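Local coordinates for biotin protein ligase-like protein of unknown function (Silicibacter sp., PDB 3BFM) that is of unknown function but resembles biotin protein ligases, carrying a biotin/lipoate ligase-type domain, and binds calcium in the crystal, at residues R158-E161 and S162-R165. Numbering follows the deposited sequence. Where two conformers were deposited one is given.
Sequences RLLE and SWAR
R165 folds back over the preceding turn of helix 156-175 to meet E161. Backbone bonds, a worked example of i to i+4 pairing, come first: R165 N donates to E161 O at 3.1 Å, and the amides of S162, W163 and A164 likewise reach the carbonyls of R158, L159 and L160. An exposed arginine meets a buried glutamate in an i to i+3 salt bridge. R158 grips the E161 carboxylate side-on through two nearly straight hydrogen bonds, NE to OE1 (2.7 Å, 170°) and NH2 to OE2 (2.9 Å, 166°); both oxygens lie close to the guanidinium plane but are met from above the carboxylate plane. T7 N also bonds OE2. The R165 chain, bent at chi3 (-46°), instead lays one guanidinium face over E161 O and, offset toward the rim, S162 CA, with NH1 3.8 Å from E161 CB. Water 2 donates to E161 O and weakly accepts from NH1. With an alanine here instead of E161, the R158 guanidinium would probably lose its carboxylate mate and be freer to turn, and T7 N would lose an acceptor. Apolar contact lies elsewhere: L160 CD1 nears the W163 ring edge at CE3 (4.5 Å), both residues packing on A51 of strand 48-55, while W163 NE1 bonds C71 O. Residues 158-165 are thus two-faced: L159, L160 and W163 pack inward, R158 and R165 are exposed, and the buried glutamate's negative charge is probably stabilised by R158.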
ATOM      1  N   ARG A 158       3.441 -19.338   1.837  1.00 17.10           N
ATOM      2  CA  ARG A 158       4.498 -18.632   1.098  1.00 18.68           C
ATOM      3  C   ARG A 158       4.030 -18.200  -0.277  1.00 18.12           C
ATOM      4  O   ARG A 158       4.390 -17.139  -0.752  1.00 16.58           O
ATOM      5  CB  ARG A 158       5.742 -19.503   0.961  1.00 19.46           C
ATOM      6  CG  ARG A 158       6.356 -19.975   2.297  1.00 23.54           C
ATOM      7  CD  ARG A 158       6.946 -18.851   3.132  1.00 29.45           C
ATOM      8  NE  ARG A 158       5.977 -18.119   3.937  1.00 27.78           N
ATOM      9  CZ  ARG A 158       5.446 -18.548   5.082  1.00 32.45           C
ATOM     10  NH1 ARG A 158       5.730 -19.756   5.560  1.00 36.78           N
ATOM     11  NH2 ARG A 158       4.586 -17.775   5.726  1.00 33.82           N
ATOM     12  N   LEU A 159       3.248 -19.053  -0.929  1.00 18.88           N
ATOM     13  CA  LEU A 159       2.633 -18.725  -2.237  1.00 18.24           C
ATOM     14  C   LEU A 159       1.669 -17.514  -2.164  1.00 18.09           C
ATOM     15  O   LEU A 159       1.686 -16.610  -3.008  1.00 19.98           O
ATOM     16  CB  LEU A 159       1.959 -19.954  -2.819  1.00 19.40           C
ATOM     17  CG  LEU A 159       1.336 -19.763  -4.216  1.00 14.08           C
ATOM     18  CD1 LEU A 159       2.335 -19.330  -5.293  1.00 21.37           C
ATOM     19  CD2 LEU A 159       0.593 -21.036  -4.696  1.00 17.41           C
ATOM     20  N   LEU A 160       0.822 -17.513  -1.139  1.00 17.89           N
ATOM     21  CA  LEU A 160      -0.029 -16.365  -0.847  1.00 16.65           C
ATOM     22  C   LEU A 160       0.736 -15.070  -0.665  1.00 16.49           C
ATOM     23  O   LEU A 160       0.391 -14.053  -1.266  1.00 18.30           O
ATOM     24  CB  LEU A 160      -0.891 -16.669   0.370  1.00 14.34           C
ATOM     25  CG  LEU A 160      -1.786 -15.563   0.894  1.00 23.21           C
ATOM     26  CD1 LEU A 160      -2.785 -15.071  -0.184  1.00 26.76           C
ATOM     27  CD2 LEU A 160      -2.520 -16.108   2.131  1.00 21.53           C
ATOM     28  N   GLU A 161       1.777 -15.094   0.182  1.00 16.76           N
ATOM     29  CA  GLU A 161       2.617 -13.938   0.406  1.00 18.39           C
ATOM     30  C   GLU A 161       3.235 -13.463  -0.884  1.00 19.21           C
ATOM     31  O   GLU A 161       3.290 -12.268  -1.161  1.00 18.18           O
ATOM     32  CB  GLU A 161       3.761 -14.309   1.364  1.00 19.11           C
ATOM     33  CG  GLU A 161       3.306 -14.529   2.766  1.00 25.42           C
ATOM     34  CD  GLU A 161       4.398 -15.093   3.674  1.00 23.15           C
ATOM     35  OE1 GLU A 161       5.436 -15.584   3.159  1.00 29.52           O
ATOM     36  OE2 GLU A 161       4.221 -14.999   4.911  1.00 30.81           O
ATOM     37  N   SER A 162       3.704 -14.421  -1.673  1.00 16.80           N
ATOM     38  CA  SER A 162       4.383 -14.115  -2.925  0.70 17.22           C
ATOM     39  C   SER A 162       3.420 -13.535  -3.963  1.00 15.80           C
ATOM     40  O   SER A 162       3.773 -12.624  -4.704  1.00 18.14           O
ATOM     41  CB  SER A 162       5.067 -15.359  -3.453  0.70 18.00           C
ATOM     42  OG  SER A 162       5.941 -15.007  -4.489  0.70 14.13           O
ATOM     43  N   TRP A 163       2.198 -14.059  -4.001  1.00 15.33           N
ATOM     44  CA  TRP A 163       1.200 -13.537  -4.938  1.00 13.03           C
ATOM     45  C   TRP A 163       0.979 -12.047  -4.599  1.00 12.90           C
ATOM     46  O   TRP A 163       1.069 -11.148  -5.454  1.00 16.83           O
ATOM     47  CB  TRP A 163      -0.082 -14.322  -4.870  1.00 18.78           C
ATOM     48  CG  TRP A 163      -1.144 -13.829  -5.824  1.00 13.71           C
ATOM     49  CD1 TRP A 163      -1.026 -13.680  -7.192  1.00 16.90           C
ATOM     50  CD2 TRP A 163      -2.485 -13.473  -5.496  1.00 17.82           C
ATOM     51  NE1 TRP A 163      -2.205 -13.244  -7.709  1.00 20.92           N
ATOM     52  CE2 TRP A 163      -3.123 -13.105  -6.698  1.00 18.62           C
ATOM     53  CE3 TRP A 163      -3.199 -13.410  -4.297  1.00 18.13           C
ATOM     54  CZ2 TRP A 163      -4.450 -12.659  -6.739  1.00 22.66           C
ATOM     55  CZ3 TRP A 163      -4.525 -12.961  -4.323  1.00 22.51           C
ATOM     56  CH2 TRP A 163      -5.141 -12.613  -5.537  1.00 21.71           C
ATOM     57  N   ALA A 164       0.697 -11.789  -3.327  1.00 17.60           N
ATOM     58  CA  ALA A 164       0.478 -10.408  -2.890  1.00 18.86           C
ATOM     59  C   ALA A 164       1.622  -9.471  -3.283  1.00 19.93           C
ATOM     60  O   ALA A 164       1.376  -8.374  -3.832  1.00 21.21           O
ATOM     61  CB  ALA A 164       0.192 -10.339  -1.393  1.00 19.98           C
ATOM     62  N   ARG A 165       2.853  -9.887  -3.022  1.00 19.41           N
ATOM     63  CA  ARG A 165       4.025  -9.096  -3.351  1.00 19.05           C
ATOM     64  C   ARG A 165       4.175  -8.874  -4.844  1.00 15.26           C
ATOM     65  O   ARG A 165       4.391  -7.730  -5.296  1.00 19.64           O
ATOM     66  CB  ARG A 165       5.323  -9.731  -2.846  1.00 23.32           C
ATOM     67  CG  ARG A 165       5.712  -9.369  -1.465  1.00 35.22           C
ATOM     68  CD  ARG A 165       7.184  -9.676  -1.195  1.00 35.19           C
ATOM     69  NE  ARG A 165       7.580 -11.015  -1.663  1.00 44.63           N
ATOM     70  CZ  ARG A 165       7.349 -12.168  -1.021  1.00 46.23           C
ATOM     71  NH1 ARG A 165       6.693 -12.205   0.142  1.00 49.33           N
ATOM     72  NH2 ARG A 165       7.769 -13.309  -1.558  1.00 37.83           N
TER
HETATM   73  O   HOH W   1       6.815 -16.191   0.028  1.00 40.23           O
HETATM   74  O   HOH W   2       4.219 -10.616   1.239  1.00 45.56           O